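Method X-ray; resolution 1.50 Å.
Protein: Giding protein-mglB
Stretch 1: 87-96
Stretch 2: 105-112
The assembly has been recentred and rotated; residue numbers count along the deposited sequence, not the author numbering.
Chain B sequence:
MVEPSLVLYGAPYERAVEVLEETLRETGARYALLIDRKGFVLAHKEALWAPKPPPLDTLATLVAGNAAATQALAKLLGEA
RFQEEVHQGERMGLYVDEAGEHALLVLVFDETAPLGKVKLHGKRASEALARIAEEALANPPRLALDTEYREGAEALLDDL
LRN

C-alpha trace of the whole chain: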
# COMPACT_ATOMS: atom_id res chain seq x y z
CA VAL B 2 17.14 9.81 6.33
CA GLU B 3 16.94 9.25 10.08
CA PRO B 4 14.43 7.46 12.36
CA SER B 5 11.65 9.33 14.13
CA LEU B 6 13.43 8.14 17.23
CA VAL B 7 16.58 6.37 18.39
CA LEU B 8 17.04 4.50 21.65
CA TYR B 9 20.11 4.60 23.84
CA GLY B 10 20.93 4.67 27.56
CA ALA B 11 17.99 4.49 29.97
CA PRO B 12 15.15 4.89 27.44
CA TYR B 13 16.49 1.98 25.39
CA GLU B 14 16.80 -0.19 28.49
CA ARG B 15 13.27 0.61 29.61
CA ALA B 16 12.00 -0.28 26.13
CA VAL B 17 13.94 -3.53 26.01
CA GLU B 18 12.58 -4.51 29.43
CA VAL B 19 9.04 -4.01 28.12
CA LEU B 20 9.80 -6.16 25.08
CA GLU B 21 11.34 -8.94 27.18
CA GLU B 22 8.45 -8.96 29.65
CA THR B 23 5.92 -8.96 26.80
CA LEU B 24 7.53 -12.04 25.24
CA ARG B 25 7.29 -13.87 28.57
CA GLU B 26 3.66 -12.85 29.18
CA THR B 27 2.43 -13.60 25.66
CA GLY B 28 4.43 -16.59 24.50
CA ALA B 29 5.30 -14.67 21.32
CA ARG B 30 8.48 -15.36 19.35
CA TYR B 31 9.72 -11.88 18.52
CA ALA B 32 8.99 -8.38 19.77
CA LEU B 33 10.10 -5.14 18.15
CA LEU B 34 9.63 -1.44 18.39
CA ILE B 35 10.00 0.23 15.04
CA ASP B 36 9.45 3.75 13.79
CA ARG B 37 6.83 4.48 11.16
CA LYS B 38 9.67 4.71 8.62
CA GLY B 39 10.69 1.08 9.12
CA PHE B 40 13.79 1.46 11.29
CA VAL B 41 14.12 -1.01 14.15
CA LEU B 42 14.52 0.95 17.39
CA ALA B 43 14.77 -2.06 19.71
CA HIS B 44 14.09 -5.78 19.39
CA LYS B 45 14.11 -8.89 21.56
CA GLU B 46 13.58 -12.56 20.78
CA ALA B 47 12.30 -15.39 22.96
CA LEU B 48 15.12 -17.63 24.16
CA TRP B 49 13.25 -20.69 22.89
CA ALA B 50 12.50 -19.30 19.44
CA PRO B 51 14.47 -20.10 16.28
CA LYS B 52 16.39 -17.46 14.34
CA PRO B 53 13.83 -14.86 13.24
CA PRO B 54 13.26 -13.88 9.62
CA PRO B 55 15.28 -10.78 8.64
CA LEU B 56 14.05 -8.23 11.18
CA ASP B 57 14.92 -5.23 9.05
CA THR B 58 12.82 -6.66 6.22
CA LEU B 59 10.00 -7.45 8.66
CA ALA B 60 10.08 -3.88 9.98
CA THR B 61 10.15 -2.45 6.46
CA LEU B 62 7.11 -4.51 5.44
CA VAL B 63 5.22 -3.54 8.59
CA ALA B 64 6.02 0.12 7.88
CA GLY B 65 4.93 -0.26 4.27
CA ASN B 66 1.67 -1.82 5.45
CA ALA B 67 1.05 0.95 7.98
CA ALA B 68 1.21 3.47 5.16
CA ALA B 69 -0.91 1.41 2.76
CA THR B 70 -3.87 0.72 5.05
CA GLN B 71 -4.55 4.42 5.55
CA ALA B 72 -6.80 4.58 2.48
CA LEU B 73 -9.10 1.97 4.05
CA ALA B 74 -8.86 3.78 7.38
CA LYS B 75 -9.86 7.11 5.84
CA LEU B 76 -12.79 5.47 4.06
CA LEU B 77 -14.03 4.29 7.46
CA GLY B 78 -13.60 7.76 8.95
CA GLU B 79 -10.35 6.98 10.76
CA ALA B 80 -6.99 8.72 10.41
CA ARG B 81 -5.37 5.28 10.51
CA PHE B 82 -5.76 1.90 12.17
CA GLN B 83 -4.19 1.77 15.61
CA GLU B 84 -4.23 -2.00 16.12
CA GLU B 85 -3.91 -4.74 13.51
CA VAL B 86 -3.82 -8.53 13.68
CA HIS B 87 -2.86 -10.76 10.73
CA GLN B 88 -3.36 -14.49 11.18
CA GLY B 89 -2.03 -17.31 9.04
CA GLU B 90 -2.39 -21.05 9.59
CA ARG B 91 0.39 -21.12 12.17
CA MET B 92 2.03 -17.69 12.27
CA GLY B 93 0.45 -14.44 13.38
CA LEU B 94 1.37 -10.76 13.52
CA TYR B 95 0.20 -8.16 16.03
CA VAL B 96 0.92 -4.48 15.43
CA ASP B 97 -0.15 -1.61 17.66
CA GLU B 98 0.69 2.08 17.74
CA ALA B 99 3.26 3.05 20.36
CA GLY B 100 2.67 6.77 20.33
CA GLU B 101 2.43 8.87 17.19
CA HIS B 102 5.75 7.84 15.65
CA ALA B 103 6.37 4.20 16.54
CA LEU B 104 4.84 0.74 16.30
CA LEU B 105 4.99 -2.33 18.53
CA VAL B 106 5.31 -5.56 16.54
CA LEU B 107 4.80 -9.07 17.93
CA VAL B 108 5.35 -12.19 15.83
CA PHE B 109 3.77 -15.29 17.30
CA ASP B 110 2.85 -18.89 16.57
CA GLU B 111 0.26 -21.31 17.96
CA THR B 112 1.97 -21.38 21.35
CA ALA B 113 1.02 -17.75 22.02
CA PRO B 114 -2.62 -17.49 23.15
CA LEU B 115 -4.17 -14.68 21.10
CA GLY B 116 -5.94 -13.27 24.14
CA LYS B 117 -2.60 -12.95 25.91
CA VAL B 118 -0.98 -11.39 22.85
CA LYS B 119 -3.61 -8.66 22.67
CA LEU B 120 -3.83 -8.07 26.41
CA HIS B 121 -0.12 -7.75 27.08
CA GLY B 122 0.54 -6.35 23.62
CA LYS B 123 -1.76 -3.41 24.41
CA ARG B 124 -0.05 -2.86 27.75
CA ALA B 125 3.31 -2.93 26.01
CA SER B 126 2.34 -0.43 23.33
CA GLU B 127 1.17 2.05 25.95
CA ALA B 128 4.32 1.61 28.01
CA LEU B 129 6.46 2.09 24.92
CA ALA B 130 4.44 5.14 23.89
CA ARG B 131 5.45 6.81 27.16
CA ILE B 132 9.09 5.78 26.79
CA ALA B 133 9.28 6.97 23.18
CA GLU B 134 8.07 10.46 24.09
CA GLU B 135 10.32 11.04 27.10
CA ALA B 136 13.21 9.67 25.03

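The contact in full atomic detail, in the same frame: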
# COMPACT_ATOMS: atom_id res chain seq x y z
N HIS B 87 -2.88 -9.98 11.97
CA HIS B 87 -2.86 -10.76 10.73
C HIS B 87 -2.58 -12.19 11.15
O HIS B 87 -1.57 -12.48 11.79
CB HIS B 87 -1.76 -10.28 9.79
CG HIS B 87 -1.99 -8.91 9.24
ND1 HIS B 87 -1.79 -7.76 9.99
CD2 HIS B 87 -2.41 -8.49 8.03
CE1 HIS B 87 -2.08 -6.71 9.25
NE2 HIS B 87 -2.46 -7.12 8.06
N GLN B 88 -3.48 -13.10 10.78
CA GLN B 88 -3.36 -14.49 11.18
C GLN B 88 -3.25 -15.46 10.02
O GLN B 88 -4.10 -15.47 9.13
CB GLN B 88 -4.56 -14.87 12.04
CG GLN B 88 -4.53 -16.29 12.58
CD GLN B 88 -3.58 -16.43 13.75
OE1 GLN B 88 -3.79 -15.84 14.81
NE2 GLN B 88 -2.53 -17.21 13.57
N GLY B 89 -2.21 -16.28 10.05
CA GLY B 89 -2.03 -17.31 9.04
C GLY B 89 -2.46 -18.63 9.65
O GLY B 89 -3.17 -18.64 10.66
N GLU B 90 -2.03 -19.74 9.07
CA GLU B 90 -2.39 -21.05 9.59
C GLU B 90 -1.68 -21.32 10.90
O GLU B 90 -2.25 -21.89 11.83
CB GLU B 90 -2.03 -22.14 8.57
CG GLU B 90 -2.92 -22.18 7.34
CD GLU B 90 -4.26 -22.85 7.60
OE1 GLU B 90 -5.02 -22.37 8.47
OE2 GLU B 90 -4.55 -23.87 6.94
N ARG B 91 -0.42 -20.91 10.97
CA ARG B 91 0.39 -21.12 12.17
C ARG B 91 0.93 -19.82 12.74
O ARG B 91 0.88 -19.59 13.95
CB ARG B 91 1.56 -22.05 11.83
CG ARG B 91 1.14 -23.40 11.27
CD ARG B 91 2.34 -24.19 10.76
NE ARG B 91 2.96 -23.56 9.59
CZ ARG B 91 2.37 -23.42 8.41
NH1 ARG B 91 1.14 -23.88 8.22
NH2 ARG B 91 3.01 -22.84 7.40
N MET B 92 1.44 -18.96 11.87
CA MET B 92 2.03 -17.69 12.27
C MET B 92 1.06 -16.52 12.29
O MET B 92 0.17 -16.43 11.45
CB MET B 92 3.19 -17.33 11.35
CG MET B 92 4.31 -18.36 11.27
SD MET B 92 5.00 -18.76 12.88
CE MET B 92 5.70 -17.22 13.35
N GLY B 93 1.27 -15.62 13.25
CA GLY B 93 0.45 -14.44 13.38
C GLY B 93 1.30 -13.20 13.62
O GLY B 93 2.47 -13.29 14.03
N LEU B 94 0.70 -12.04 13.36
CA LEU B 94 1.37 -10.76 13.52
C LEU B 94 0.44 -9.78 14.22
O LEU B 94 -0.71 -9.62 13.83
CB LEU B 94 1.75 -10.22 12.14
CG LEU B 94 2.47 -8.87 12.03
CD1 LEU B 94 3.87 -8.99 12.58
CD2 LEU B 94 2.51 -8.44 10.57
N TYR B 95 0.95 -9.15 15.28
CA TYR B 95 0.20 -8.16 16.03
C TYR B 95 0.97 -6.85 15.94
O TYR B 95 2.17 -6.82 16.23
CB TYR B 95 0.08 -8.56 17.50
CG TYR B 95 -0.55 -7.52 18.39
CD1 TYR B 95 -1.93 -7.42 18.51
CD2 TYR B 95 0.25 -6.62 19.11
CE1 TYR B 95 -2.52 -6.46 19.33
CE2 TYR B 95 -0.33 -5.65 19.93
CZ TYR B 95 -1.71 -5.57 20.03
OH TYR B 95 -2.30 -4.61 20.82
N VAL B 96 0.30 -5.79 15.53
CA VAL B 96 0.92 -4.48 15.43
C VAL B 96 0.03 -3.46 16.12
O VAL B 96 -1.18 -3.44 15.90
CB VAL B 96 1.12 -4.06 13.96
CG1 VAL B 96 1.79 -2.70 13.89
CG2 VAL B 96 1.94 -5.10 13.22
N LEU B 105 4.59 -1.12 17.82
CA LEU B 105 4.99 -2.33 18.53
C LEU B 105 4.62 -3.48 17.61
O LEU B 105 3.51 -3.51 17.08
CB LEU B 105 4.22 -2.49 19.84
CG LEU B 105 4.34 -3.90 20.44
CD1 LEU B 105 5.77 -4.15 20.92
CD2 LEU B 105 3.36 -4.06 21.57
N VAL B 106 5.55 -4.41 17.41
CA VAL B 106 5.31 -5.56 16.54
C VAL B 106 5.58 -6.85 17.31
O VAL B 106 6.63 -7.00 17.93
CB VAL B 106 6.25 -5.54 15.31
CG1 VAL B 106 5.97 -6.75 14.42
CG2 VAL B 106 6.06 -4.23 14.53
N LEU B 107 4.62 -7.77 17.29
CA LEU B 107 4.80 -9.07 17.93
C LEU B 107 4.54 -10.14 16.89
O LEU B 107 3.52 -10.12 16.20
CB LEU B 107 3.82 -9.27 19.09
CG LEU B 107 3.93 -8.33 20.29
CD1 LEU B 107 2.86 -8.66 21.32
CD2 LEU B 107 5.32 -8.46 20.92
N VAL B 108 5.49 -11.07 16.76
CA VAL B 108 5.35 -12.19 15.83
C VAL B 108 5.13 -13.39 16.73
O VAL B 108 5.90 -13.62 17.66
CB VAL B 108 6.62 -12.40 15.00
CG1 VAL B 108 6.50 -13.68 14.17
CG2 VAL B 108 6.86 -11.19 14.09
N PHE B 109 4.08 -14.16 16.45
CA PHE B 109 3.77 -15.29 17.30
C PHE B 109 3.30 -16.51 16.52
O PHE B 109 2.96 -16.41 15.34
CB PHE B 109 2.70 -14.88 18.33
CG PHE B 109 1.40 -14.41 17.72
CD1 PHE B 109 0.35 -15.30 17.50
CD2 PHE B 109 1.22 -13.07 17.37
CE1 PHE B 109 -0.86 -14.87 16.94
CE2 PHE B 109 0.01 -12.63 16.81
CZ PHE B 109 -1.02 -13.52 16.60
N ASP B 110 3.32 -17.66 17.18
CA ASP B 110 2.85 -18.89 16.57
C ASP B 110 1.72 -19.45 17.43
O ASP B 110 1.17 -18.74 18.27
CB ASP B 110 4.01 -19.90 16.37
CG ASP B 110 4.67 -20.32 17.67
OD1 ASP B 110 5.86 -20.71 17.64
OD2 ASP B 110 4.01 -20.30 18.72
N GLU B 111 1.35 -20.71 17.21
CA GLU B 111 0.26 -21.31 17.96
C GLU B 111 0.47 -21.41 19.46
O GLU B 111 -0.49 -21.59 20.21
CB GLU B 111 -0.07 -22.70 17.41
CG GLU B 111 1.12 -23.63 17.33
CD GLU B 111 1.70 -23.70 15.93
OE1 GLU B 111 1.11 -24.42 15.09
OE2 GLU B 111 2.72 -23.03 15.67
N THR B 112 1.71 -21.28 19.92
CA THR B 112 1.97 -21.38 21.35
C THR B 112 1.73 -20.08 22.11
O THR B 112 1.90 -20.03 23.33
CB THR B 112 3.39 -21.92 21.65
OG1 THR B 112 4.39 -21.00 21.18
CG2 THR B 112 3.58 -23.27 20.98

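The apolar centre of this contact is the ring of Phe 109, which lies across the backbone of Gly 93. The two residues are directly paired in the antiparallel sheet formed by strands 93-96 and 105-109, and the p rotamer of Phe 109 (chi1 60°) swings the ring over its partner instead of leaving it to project from the sheet. Gly 93 CA sits 3.8 Å from the centroid of the Phe 109 ring and only 17° off its normal, a CH-pi contact over the face. The absence of a side chain makes this possible: an ideal CB on Gly 93 would fall 2.4 Å from Phe 109 CZ, a clash. The ring edge points to other neighbours, with Tyr 95 N 3.9 Å from Phe 109 CE2 and Gln 88 OE1 3.8 Å from Phe 109 CE1.

Tyr 95 and Leu 107 share this face of the sheet with Phe 109. Tyr 95 CB approaches Phe 109 CE2 at 4.1 Å, and farther along the side chain Tyr 95 CD2 lies 4.0 Å from Leu 107 CD1. Leu 105 CD2 meets the edge of the tyrosine ring, 4.3 Å from Tyr 95 CE2. Both leucines thus meet the CD2-CE2 side of the ring, while the tyrosine hydroxyl is hydrogen-bonded elsewhere in the structure.

The other face carries Leu 94, Val 96, Val 106 and Val 108. Here Leu 94 reaches across to both valines of the opposing strand: its CD1 is 3.6 Å from Val 106 CG1 and 4.0 Å from Val 108 CG2. The pairing of Val 96 with Val 106 is looser, at 4.4 Å between their CG2 atoms. Met 92 extends the apolar surface beyond the strand. Its CB points away overall, but three successive m torsions bring the thioether back, placing Met 92 CE 3.7 Å from Val 108 CG1.

Between the two layers of side chains, four backbone hydrogen bonds fix the register. Gly 93 N donates to Phe 109 O (2.8 Å) and Phe 109 N to Gly 93 O (3.0 Å); two residues on, Tyr 95 N donates to Leu 107 O (2.9 Å) and Leu 107 N to Tyr 95 O (2.8 Å). The angles at hydrogen, 160° to 172°, are close to linear. Between and beyond these pairs the carbonyls also receive CA-H...O contacts, the shortest from Val 96 CA to Leu 105 O at 3.2 Å.

The ladder ends as the chain leaves the strands. Arg 91 O still accepts a CA-H...O contact from Asp 110 CA at 3.4 Å, but Glu 111 N, 3.5 Å from Arg 91 O, is too poorly angled to hydrogen-bond. At this exposed edge the side chains of Arg 91 and Glu 111 meet through Arg 91 CG and Glu 111 OE1 at 4.0 Å, without a salt bridge. The carboxylate of Asp 110 also bonds within its own stretch: its OD2 accepts from Thr 112 N (2.8 Å) and Thr 112 OG1 (2.6 Å), bracing the turn that follows the strand, while OD1 is hydrogen-bonded elsewhere in the structure.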